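Local atomic coordinates of hypothetical protein (Pseudomonas aeruginosa, PDB entry 4HSP), a protein that is of unknown function but belongs to the DUF3299 family, grouped in the OB clan, and is probably exported from the cytoplasm. Residues Gln10-Pro13 with Ala14-Pro18; His26-Ala29 with Asn30-Glu34; Pro81-Ala85 with Cys86-Pro90. All coordinates share one frame; numbering follows the deposited sequence.

Contact 1. Residues Gln10-Pro13 with Ala14-Pro18; sequences QLIP and AGAPP. With EDO (1,2-ethanediol), chain E; EDO (1,2-ethanediol), chain H; EDO (1,2-ethanediol), chain G; EDO (1,2-ethanediol), chain D.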
loop_
_atom_site.group_PDB
_atom_site.type_symbol
_atom_site.label_atom_id
_atom_site.label_comp_id
_atom_site.label_asym_id
_atom_site.label_seq_id
_atom_site.Cartn_x
_atom_site.Cartn_y
_atom_site.Cartn_z
ATOM N N GLN A 10 -27.396 -10.794 0.907
ATOM C CA GLN A 10 -28.154 -11.804 0.146
ATOM C C GLN A 10 -27.469 -13.187 0.247
ATOM O O GLN A 10 -28.038 -14.199 -0.176
ATOM C CB GLN A 10 -28.305 -11.397 -1.320
ATOM C CG GLN A 10 -29.247 -10.224 -1.577
ATOM C CD GLN A 10 -29.251 -9.868 -3.038
ATOM O OE1 GLN A 10 -28.538 -8.978 -3.490
ATOM N NE2 GLN A 10 -30.004 -10.597 -3.825
ATOM N N LEU A 11 -26.261 -13.229 0.840
ATOM C CA LEU A 11 -25.504 -14.460 0.999
ATOM C C LEU A 11 -25.773 -15.074 2.365
ATOM O O LEU A 11 -25.294 -16.167 2.639
ATOM C CB LEU A 11 -24.001 -14.186 0.783
ATOM C CG LEU A 11 -23.441 -14.402 -0.630
ATOM C CD1 LEU A 11 -24.212 -13.588 -1.705
ATOM C CD2 LEU A 11 -21.965 -14.115 -0.656
ATOM N N ILE A 12 -26.563 -14.390 3.202
ATOM C CA ILE A 12 -26.962 -14.866 4.521
ATOM C C ILE A 12 -28.431 -15.294 4.444
ATOM O O ILE A 12 -29.298 -14.448 4.186
ATOM C CB ILE A 12 -26.709 -13.843 5.669
ATOM C CG1 ILE A 12 -25.215 -13.439 5.757
ATOM C CG2 ILE A 12 -27.174 -14.438 6.994
ATOM C CD1 ILE A 12 -24.937 -12.294 6.594
ATOM N N PRO A 13 -28.738 -16.599 4.658
ATOM C CA PRO A 13 -30.134 -17.042 4.596
ATOM C C PRO A 13 -30.982 -16.475 5.730
ATOM O O PRO A 13 -30.460 -16.049 6.760
ATOM C CB PRO A 13 -30.024 -18.567 4.697
ATOM C CG PRO A 13 -28.786 -18.826 5.301
ATOM C CD PRO A 13 -27.842 -17.738 4.924
ATOM N N ALA A 14 -32.290 -16.427 5.500
ATOM C CA ALA A 14 -33.290 -15.965 6.454
ATOM C C ALA A 14 -33.195 -16.814 7.728
ATOM O O ALA A 14 -33.187 -18.053 7.645
ATOM C CB ALA A 14 -34.670 -16.080 5.825
ATOM N N GLY A 15 -33.033 -16.140 8.867
ATOM C CA GLY A 15 -32.928 -16.790 10.168
ATOM C C GLY A 15 -31.512 -17.009 10.655
ATOM O O GLY A 15 -31.291 -17.156 11.869
ATOM N N ALA A 16 -30.538 -16.999 9.717
ATOM C CA ALA A 16 -29.126 -17.183 10.048
ATOM C C ALA A 16 -28.563 -15.929 10.747
ATOM O O ALA A 16 -29.064 -14.823 10.508
ATOM C CB ALA A 16 -28.316 -17.510 8.798
ATOM N N PRO A 17 -27.547 -16.074 11.628
ATOM C CA PRO A 17 -26.988 -14.874 12.307
ATOM C C PRO A 17 -26.412 -13.854 11.322
ATOM O O PRO A 17 -25.782 -14.261 10.334
ATOM C CB PRO A 17 -25.864 -15.439 13.200
ATOM C CG PRO A 17 -26.155 -16.913 13.326
ATOM C CD PRO A 17 -26.860 -17.317 12.058
ATOM N N PRO A 18 -26.596 -12.528 11.561
ATOM C CA PRO A 18 -25.983 -11.540 10.650
ATOM C C PRO A 18 -24.470 -11.490 10.827
ATOM O O PRO A 18 -23.916 -12.056 11.786
ATOM C CB PRO A 18 -26.646 -10.212 11.043
ATOM C CG PRO A 18 -27.076 -10.400 12.465
ATOM C CD PRO A 18 -27.292 -11.873 12.696
HETATM C C1 EDO E . -32.997 -19.100 2.791
HETATM O O1 EDO E . -33.097 -17.687 2.506
HETATM C C2 EDO E . -31.935 -19.786 1.857
HETATM O O2 EDO E . -31.651 -21.155 2.188
HETATM C C1 EDO H . -33.740 -11.769 7.299
HETATM O O1 EDO H . -33.426 -12.449 6.075
HETATM C C2 EDO H . -33.887 -12.744 8.512
HETATM O O2 EDO H . -32.614 -13.132 9.038
HETATM C C1 EDO G . -31.463 -11.414 2.544
HETATM O O1 EDO G . -31.218 -10.196 1.833
HETATM C C2 EDO G . -31.437 -12.659 1.599
HETATM O O2 EDO G . -31.362 -13.863 2.368
HETATM C C1 EDO D . -28.564 -4.969 -6.198
HETATM O O1 EDO D . -29.440 -4.394 -7.149
HETATM C C2 EDO D . -29.376 -5.704 -5.115
HETATM O O2 EDO D . -29.284 -7.103 -5.328
#
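Pro-13 and Ala-16 face each other across the ends of a type II beta turn, at the surface of the loop that leads from strand 4-5 to helix 26-34. The turn is closed by the backbone: Ala-16 N donates to Pro-13 O at 3.1 Å, from above the plane of the carbonyl and not along a lone pair. Beside this bond the Pro-13 ring lies with CG 3.8 Å from Ala-16 CB, so the methyl rests against the CG-CD side of the ring. The CG2 methyl of Ile-12 meets the same atom, 3.7 Å from Ala-16 CB. CG2 lies opposite the backbone N about CA-CB, while CG1 lies beside that nitrogen (chi1 -58°). This sets the short branch against Ala-16 and also brings CG2 to 3.6 Å from Pro-17 O. The long branch runs on extended, and its CD1 approaches Pro-18 CA more loosely, at 4.3 Å. Ala-16 CB is thus shared by two apolar groups, the proline ring and the isoleucine methyl. Gly-15 takes the third position of the turn with positive phi (97°), a conformation that suits glycine. Elsewhere in the same chain, Ile-12 packs on Gln-96 and Pro-13 on Pro-47, while Leu-11 O, at the end of the preceding 3-10 segment, accepts a bond from Tyr-135 OH. Ethanediol molecules, probably from the crystallisation liquor, take up polar backbone groups round the bend. Ethanediol G gives its O2 proton to Ile-12 O at 2.8 Å, and Gly-15 N donates almost straight (169°) to O2 of ethanediol H at 3.0 Å.

Contact 2. Residues His26-Ala29 with Asn30-Glu34; sequences HDLA and NALSE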
loop_
_atom_site.group_PDB
_atom_site.type_symbol
_atom_site.label_atom_id
_atom_site.label_comp_id
_atom_site.label_asym_id
_atom_site.label_seq_id
_atom_site.Cartn_x
_atom_site.Cartn_y
_atom_site.Cartn_z
ATOM N N HIS A 26 -11.559 -5.290 21.650
ATOM C CA HIS A 26 -10.203 -5.584 22.085
ATOM C C HIS A 26 -10.056 -6.950 22.761
ATOM O O HIS A 26 -9.160 -7.711 22.405
ATOM C CB HIS A 26 -9.734 -4.483 23.039
ATOM C CG HIS A 26 -8.355 -4.686 23.555
ATOM N ND1 HIS A 26 -7.251 -4.344 22.800
ATOM C CD2 HIS A 26 -7.944 -5.158 24.757
ATOM C CE1 HIS A 26 -6.201 -4.600 23.564
ATOM N NE2 HIS A 26 -6.571 -5.120 24.746
ATOM N N ASP A 27 -10.912 -7.250 23.733
ATOM C CA ASP A 27 -10.818 -8.515 24.446
ATOM C C ASP A 27 -11.040 -9.719 23.510
ATOM O O ASP A 27 -10.321 -10.701 23.635
ATOM C CB ASP A 27 -11.775 -8.522 25.634
ATOM C CG ASP A 27 -11.358 -7.574 26.754
ATOM O OD1 ASP A 27 -10.191 -7.080 26.729
ATOM O OD2 ASP A 27 -12.175 -7.350 27.675
ATOM N N LEU A 28 -11.950 -9.591 22.527
ATOM C CA LEU A 28 -12.247 -10.613 21.532
ATOM C C LEU A 28 -11.074 -10.800 20.546
ATOM O O LEU A 28 -10.727 -11.938 20.255
ATOM C CB LEU A 28 -13.556 -10.295 20.769
ATOM C CG LEU A 28 -14.018 -11.303 19.669
ATOM C CD1 LEU A 28 -14.182 -12.754 20.211
ATOM C CD2 LEU A 28 -15.301 -10.844 19.031
ATOM N N ALA A 29 -10.509 -9.718 20.003
ATOM C CA ALA A 29 -9.358 -9.790 19.094
ATOM C C ALA A 29 -8.165 -10.457 19.817
ATOM O O ALA A 29 -7.490 -11.298 19.215
ATOM C CB ALA A 29 -8.979 -8.399 18.602
ATOM N N ASN A 30 -7.946 -10.121 21.118
ATOM C CA ASN A 30 -6.901 -10.743 21.913
ATOM C C ASN A 30 -7.215 -12.215 22.161
ATOM O O ASN A 30 -6.300 -13.027 22.049
ATOM C CB ASN A 30 -6.653 -10.016 23.241
ATOM C CG ASN A 30 -5.775 -8.784 23.120
ATOM O OD1 ASN A 30 -5.287 -8.412 22.035
ATOM N ND2 ASN A 30 -5.614 -8.080 24.228
ATOM N N ALA A 31 -8.500 -12.570 22.440
ATOM C CA ALA A 31 -8.879 -13.964 22.678
ATOM C C ALA A 31 -8.653 -14.834 21.446
ATOM O O ALA A 31 -8.189 -15.950 21.602
ATOM C CB ALA A 31 -10.322 -14.067 23.135
ATOM N N LEU A 32 -8.917 -14.311 20.243
ATOM C CA LEU A 32 -8.758 -15.020 18.964
ATOM C C LEU A 32 -7.295 -15.070 18.537
ATOM O O LEU A 32 -6.904 -15.998 17.829
ATOM C CB LEU A 32 -9.627 -14.387 17.855
ATOM C CG LEU A 32 -11.139 -14.487 18.067
ATOM C CD1 LEU A 32 -11.886 -13.741 17.016
ATOM C CD2 LEU A 32 -11.604 -15.894 18.050
ATOM N N SER A 33 -6.501 -14.064 18.956
ATOM C CA SER A 33 -5.062 -13.974 18.728
ATOM C C SER A 33 -4.358 -15.029 19.562
ATOM O O SER A 33 -3.533 -15.770 19.019
ATOM C CB SER A 33 -4.544 -12.588 19.096
ATOM O OG SER A 33 -4.547 -11.697 17.996
ATOM N N GLU A 34 -4.704 -15.113 20.883
ATOM C CA GLU A 34 -4.141 -16.085 21.831
ATOM C C GLU A 34 -4.507 -17.507 21.401
ATOM O O GLU A 34 -3.667 -18.403 21.483
ATOM C CB GLU A 34 -4.572 -15.831 23.307
ATOM C CG GLU A 34 -4.075 -14.532 23.932
ATOM C CD GLU A 34 -2.601 -14.205 23.781
ATOM O OE1 GLU A 34 -1.775 -14.841 24.478
ATOM O OE2 GLU A 34 -2.273 -13.303 22.974
HETATM O O HOH W 1 -7.361 -8.618 26.647
#
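Asn-30 N donates to His-26 O at 3.0 Å, and Ala-31 N to Asp-27 O at 2.9 Å, in the alpha-helical pattern from N-H of residue i+4 to C=O of residue i. Leu-32 N and Ser-33 N continue it to Leu-28 O and Ala-29 O. Ala-29 O is gripped again, weakly, by Ser-33 OG at 3.2 Å, although the main polar partner of that hydroxyl is Glu-148 N of the second subunit. Water 1 bridges two side chains, giving a proton to Asp-27 OD1 and accepting one from Asn-30 ND2 at 3.0 Å, which links the amide to the acid one turn earlier. The amide lies over one face of the His-26 imidazole, with Asn-30 CG 4.0 Å above the ring plane and displaced toward the rim. The two planes are 63° apart, so the groups are not stacked. His-26 extends its ring away from the backbone N (chi1 180°), and Asn-30 turns CG away from its own carbonyl carbon (chi1 -81°); together these bring ND2 to 3.2 Å from His-26 NE2, off the ring plane and past its rim. On another flank Leu-28 and Leu-32 lie side by side, pointing the same way, with their CD1 methyls 4.1 Å apart. Leu-32 reaches on to the loop residues Gln-42 and Pro-90. His-26, Ala-29 and Ser-33 turn one flank of helix 26-34 to the second subunit. There His-26 N bonds to Glu-5 OE2 (strand 4-5), and its ring packs on Lys-58 (strand 55-68) and edge-to-face with Trp-116 (strand 115-118), all of that subunit.

Contact 3. Residues Pro81-Ala85 with Cys86-Pro90; sequences PYYGA and CIHVP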
loop_
_atom_site.group_PDB
_atom_site.type_symbol
_atom_site.label_atom_id
_atom_site.label_comp_id
_atom_site.label_asym_id
_atom_site.label_seq_id
_atom_site.Cartn_x
_atom_site.Cartn_y
_atom_site.Cartn_z
ATOM N N PRO A 81 -16.008 -8.849 2.198
ATOM C CA PRO A 81 -16.700 -7.549 2.138
ATOM C C PRO A 81 -15.895 -6.372 2.712
ATOM O O PRO A 81 -16.365 -5.235 2.679
ATOM C CB PRO A 81 -17.985 -7.783 2.969
ATOM C CG PRO A 81 -17.891 -9.174 3.515
ATOM C CD PRO A 81 -16.509 -9.665 3.329
ATOM N N TYR A 82 -14.734 -6.634 3.296
ATOM C CA TYR A 82 -13.960 -5.556 3.875
ATOM C C TYR A 82 -12.487 -5.834 3.745
ATOM O O TYR A 82 -12.051 -6.995 3.729
ATOM C CB TYR A 82 -14.350 -5.246 5.343
ATOM C CG TYR A 82 -14.476 -6.441 6.257
ATOM C CD1 TYR A 82 -15.692 -7.083 6.430
ATOM C CD2 TYR A 82 -13.396 -6.879 7.017
ATOM C CE1 TYR A 82 -15.822 -8.173 7.279
ATOM C CE2 TYR A 82 -13.516 -7.971 7.880
ATOM C CZ TYR A 82 -14.737 -8.610 8.012
ATOM O OH TYR A 82 -14.896 -9.687 8.854
ATOM N N TYR A 83 -11.728 -4.740 3.592
ATOM C CA TYR A 83 -10.295 -4.791 3.474
ATOM C C TYR A 83 -9.706 -5.262 4.794
ATOM O O TYR A 83 -10.193 -4.889 5.858
ATOM C CB TYR A 83 -9.762 -3.408 3.069
ATOM C CG TYR A 83 -8.256 -3.303 3.072
ATOM C CD1 TYR A 83 -7.510 -3.659 1.955
ATOM C CD2 TYR A 83 -7.569 -2.884 4.211
ATOM C CE1 TYR A 83 -6.114 -3.603 1.966
ATOM C CE2 TYR A 83 -6.178 -2.836 4.240
ATOM C CZ TYR A 83 -5.452 -3.189 3.114
ATOM O OH TYR A 83 -4.076 -3.096 3.137
ATOM N N GLY A 84 -8.665 -6.067 4.702
ATOM C CA GLY A 84 -7.942 -6.565 5.865
ATOM C C GLY A 84 -8.421 -7.889 6.419
ATOM O O GLY A 84 -7.729 -8.480 7.252
ATOM N N ALA A 85 -9.610 -8.356 5.978
ATOM C CA ALA A 85 -10.206 -9.620 6.404
ATOM C C ALA A 85 -9.207 -10.726 6.242
ATOM O O ALA A 85 -8.611 -10.842 5.167
ATOM C CB ALA A 85 -11.447 -9.917 5.591
ATOM N N CYS A 86 -8.953 -11.467 7.355
ATOM C CA CYS A 86 -8.047 -12.610 7.550
ATOM C C CYS A 86 -6.648 -12.175 7.900
ATOM O O CYS A 86 -5.897 -12.989 8.424
ATOM C CB CYS A 86 -8.031 -13.559 6.352
ATOM S SG CYS A 86 -9.674 -14.090 5.802
ATOM N N ILE A 87 -6.280 -10.918 7.613
ATOM C CA ILE A 87 -4.922 -10.406 7.816
ATOM C C ILE A 87 -4.828 -9.473 9.019
ATOM O O ILE A 87 -4.062 -9.750 9.940
ATOM C CB ILE A 87 -4.447 -9.696 6.509
ATOM C CG1 ILE A 87 -4.375 -10.692 5.326
ATOM C CG2 ILE A 87 -3.130 -8.928 6.693
ATOM C CD1 ILE A 87 -5.414 -10.425 4.290
ATOM N N HIS A 88 -5.554 -8.357 8.987
ATOM C CA HIS A 88 -5.518 -7.343 10.036
ATOM C C HIS A 88 -6.600 -7.548 11.094
ATOM O O HIS A 88 -6.420 -7.138 12.236
ATOM C CB HIS A 88 -5.613 -5.939 9.421
ATOM C CG HIS A 88 -4.426 -5.590 8.565
ATOM N ND1 HIS A 88 -4.583 -5.046 7.297
ATOM C CD2 HIS A 88 -3.103 -5.727 8.821
ATOM C CE1 HIS A 88 -3.361 -4.869 6.832
ATOM N NE2 HIS A 88 -2.438 -5.278 7.712
ATOM N N VAL A 89 -7.693 -8.205 10.724
ATOM C CA VAL A 89 -8.811 -8.549 11.601
ATOM C C VAL A 89 -9.156 -10.018 11.362
ATOM O O VAL A 89 -8.810 -10.526 10.291
ATOM C CB VAL A 89 -10.060 -7.635 11.355
ATOM C CG1 VAL A 89 -9.846 -6.207 11.878
ATOM C CG2 VAL A 89 -10.479 -7.639 9.886
ATOM N N PRO A 90 -9.908 -10.696 12.263
ATOM C CA PRO A 90 -10.293 -12.101 12.000
ATOM C C PRO A 90 -11.081 -12.322 10.703
ATOM O O PRO A 90 -11.778 -11.418 10.246
ATOM C CB PRO A 90 -11.182 -12.455 13.200
ATOM C CG PRO A 90 -10.723 -11.564 14.280
ATOM C CD PRO A 90 -10.347 -10.269 13.607
HETATM O O HOH W 2 -13.427 -9.150 11.500
#
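Gly-84 and Val-89 belong to a local fold-back of the chain, within the loop that joins strand 73-80 to strand 98-102, and the contact is mainly backbone bonding flanked by aromatic rings. Gly-84 O is the hub. His-88 N donates to it at 2.8 Å, in the plane of the carbonyl, and Ile-87 N at 2.9 Å, tilted 34° from that plane. Val-89 N adds a weak third bond at 3.5 Å, so one oxygen gathers three successive amides. Ala-85 and Val-89 are bridged by their backbones, with Cys-86 N giving a further weak bond to Val-89 O. Leading into this fold-back is a type II beta turn from Tyr-82 to Ala-85. Gly-84 takes its third position with positive phi (92°), a conformation that suits glycine, and His-88 CB lies close to the backbone there. Side chains close in round the turn. The Tyr-82 ring offers its edge to Val-89, with CG2 of the valine 3.7 Å from CE2 and near the ring plane. Tyr-82 CG is wedged between the backbone N and the carbonyl carbon (chi1 47°), which carries the phenol along the loop toward Pro-90. There water 2 lies 3.1 Å from Tyr-82 OH and donates to Pro-90 O. Tyr-83 crosses His-88 with CE2 4.1 Å from ND1, meeting the imidazole at its edge. Over the centre of one imidazole face sits Ile-87 CG2, 3.8 Å above the plane. Both rings go on into the assembly: Tyr-83 stacks with Tyr-83 of the second subunit, and His-88 meets Tyr-112 of that same subunit.

Contact 1 and contact 2 lie at successive points of the chain between strands 4-5 and 55-68, whereas contact 3 comes after strand 73-80. Contacts 2 and 3 touch directly: Leu-32 CD1 packs on Pro-90 CG at 3.7 Å, though their centres are 15 Å apart. Both also border the second subunit and meet its Tyr-145 and Tyr-147, so the helix and the loop form one continuous part of that interface. Contact 1 stands apart, its centre 25 Å from that of contact 2 and 20 Å from that of contact 3. Ethanediol, probably from the crystallisation liquor, lies round contact 1 and also about 4 Å from the Leu-32 side chain and 5 Å from that of Pro-90.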